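Local coordinates for functional macrophage inflammatory protein 1-alpha homolog (Human herpesvirus 8, PDB 1ZXT) that probably acts as a viral mimic of host CC chemokines, binding CC chemokine receptors and so signalling through them, at residues L42-K45 against R46-I50. Sequence-based numbering, arbitrary orientation.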
loop_
_atom_site.group_PDB
_atom_site.type_symbol
_atom_site.label_atom_id
_atom_site.label_comp_id
_atom_site.label_asym_id
_atom_site.label_seq_id
_atom_site.Cartn_x
_atom_site.Cartn_y
_atom_site.Cartn_z
ATOM N N LEU A 42 -0.566 -2.463 1.228
ATOM C CA LEU A 42 -0.697 -3.279 2.425
ATOM C C LEU A 42 -0.085 -4.617 2.139
ATOM O O LEU A 42 -0.600 -5.388 1.369
ATOM C CB LEU A 42 -2.140 -3.462 2.842
ATOM C CG LEU A 42 -2.901 -2.145 2.994
ATOM C CD1 LEU A 42 -4.365 -2.439 3.212
ATOM C CD2 LEU A 42 -2.347 -1.204 4.052
ATOM N N LEU A 43 1.035 -4.890 2.780
ATOM C CA LEU A 43 1.803 -6.099 2.463
ATOM C C LEU A 43 1.430 -7.206 3.405
ATOM O O LEU A 43 1.403 -7.093 4.657
ATOM C CB LEU A 43 3.318 -5.818 2.533
ATOM C CG LEU A 43 4.217 -7.024 2.181
ATOM C CD1 LEU A 43 4.215 -7.185 0.704
ATOM C CD2 LEU A 43 5.615 -6.867 2.797
ATOM N N THR A 44 1.074 -8.342 2.849
ATOM C CA THR A 44 0.639 -9.433 3.777
ATOM C C THR A 44 1.816 -10.250 4.240
ATOM O O THR A 44 2.856 -10.216 3.625
ATOM C CB THR A 44 -0.423 -10.392 3.151
ATOM O OG1 THR A 44 0.238 -11.217 2.208
ATOM C CG2 THR A 44 -1.481 -9.649 2.272
ATOM N N LYS A 45 1.615 -11.024 5.310
ATOM C CA LYS A 45 2.615 -11.977 5.847
ATOM C C LYS A 45 3.137 -12.957 4.764
ATOM O O LYS A 45 4.286 -13.413 4.829
ATOM C CB LYS A 45 2.083 -12.767 7.089
ATOM C CG LYS A 45 1.906 -11.876 8.312
ATOM C CD LYS A 45 0.995 -12.387 9.327
ATOM C CE LYS A 45 0.760 -11.366 10.430
ATOM N NZ LYS A 45 0.127 -12.055 11.568
ATOM N N ARG A 46 2.260 -13.370 3.851
ATOM C CA ARG A 46 2.656 -14.207 2.724
ATOM C C ARG A 46 3.316 -13.437 1.559
ATOM O O ARG A 46 3.698 -14.036 0.541
ATOM C CB ARG A 46 1.463 -15.061 2.262
ATOM C CG ARG A 46 0.965 -16.080 3.247
ATOM C CD ARG A 46 -0.315 -16.849 2.841
ATOM N NE ARG A 46 -0.888 -17.611 3.994
ATOM C CZ ARG A 46 -0.546 -18.814 4.360
ATOM N NH1 ARG A 46 0.404 -19.523 3.729
ATOM N NH2 ARG A 46 -1.172 -19.367 5.407
ATOM N N GLY A 47 3.442 -12.112 1.689
ATOM C CA GLY A 47 4.103 -11.247 0.680
ATOM C C GLY A 47 3.266 -10.690 -0.451
ATOM O O GLY A 47 3.787 -10.111 -1.443
ATOM N N ARG A 48 1.951 -10.823 -0.317
ATOM C CA ARG A 48 1.027 -10.271 -1.269
ATOM C C ARG A 48 0.954 -8.763 -1.113
ATOM O O ARG A 48 0.818 -8.272 -0.011
ATOM C CB ARG A 48 -0.338 -10.831 -1.001
ATOM C CG ARG A 48 -1.492 -10.196 -1.719
ATOM C CD ARG A 48 -2.823 -10.933 -1.330
ATOM N NE ARG A 48 -3.608 -11.253 -2.505
ATOM C CZ ARG A 48 -4.243 -12.391 -2.722
ATOM N NH1 ARG A 48 -4.179 -13.431 -1.876
ATOM N NH2 ARG A 48 -4.880 -12.504 -3.867
ATOM N N GLN A 49 1.049 -8.045 -2.223
ATOM C CA GLN A 49 0.992 -6.599 -2.278
ATOM C C GLN A 49 -0.432 -6.206 -2.633
ATOM O O GLN A 49 -0.911 -6.387 -3.763
ATOM C CB GLN A 49 1.991 -6.064 -3.307
ATOM C CG GLN A 49 3.422 -6.303 -2.917
ATOM C CD GLN A 49 4.408 -6.090 -4.055
ATOM O OE1 GLN A 49 4.121 -5.452 -5.041
ATOM N NE2 GLN A 49 5.561 -6.723 -3.930
ATOM N N ILE A 50 -1.125 -5.605 -1.670
ATOM C CA ILE A 50 -2.503 -5.189 -1.816
ATOM C C ILE A 50 -2.500 -3.668 -2.001
ATOM O O ILE A 50 -2.214 -2.904 -1.123
ATOM C CB ILE A 50 -3.373 -5.566 -0.606
ATOM C CG1 ILE A 50 -3.474 -7.100 -0.402
ATOM C CG2 ILE A 50 -4.790 -4.946 -0.761
ATOM C CD1 ILE A 50 -4.312 -7.474 0.724
#
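Thr-44 and Arg-48 meet across a tight beta hairpin turn. The backbone of the pair is joined by Thr-44 N to Arg-48 O at 2.9 Å, with the donor in the carbonyl plane. Thr-44 O accepts from Gly-47 N at 2.8 Å, closing a type I turn; here the donor stands well above the carbonyl plane. Gly-47 has left-handed backbone angles (88°/12°), and with Arg-48 it forms a G1 beta bulge opposite Thr-44. Further along, Leu-42 and Ile-50 are a hydrogen-bonded antiparallel pair, with a bond each way between their backbones. Leu-43 and Gln-49 are a non-hydrogen-bonded pair.

One side-chain bond is added. The hydroxyl OG1 of Thr-44 accepts from Arg-48 N at 3.1 Å. With chi1 at 74°, OG1 sits between the backbone N and the carbonyl carbon, where it reaches over the turn. Thr-44 therefore grips Arg-48 through both its main chain and its side chain.

Apolar contacts lie on both faces. Thr-44 CG2 rests on Arg-48 CB at 3.7 Å and also meets Ile-50 CD1 at 3.9 Å. Leu-42 CB and Ile-50 CB are 4.2 Å apart on this same face. On the other face, Leu-43 CD1 leans over to Gln-49 CG at 3.8 Å.

Lys-45, Arg-46 and Arg-48 give the loop a basic sequence, Lys-Arg-Gly-Arg. It fits the BBXB pattern of CC chemokines, consistent with a site for glycosaminoglycans. Lys-45 NZ is itself hydrogen-bonded to Gln-23 O.

The hairpin joins strand 40-44 to strand 49-52 in the Greek key sheet of the chemokine fold. Strand 25-30 flanks strand 40-44 on its other side: Leu-43 shares backbone bonds with Lys-26 and Glu-27, and Leu-42 packs on Trp-28.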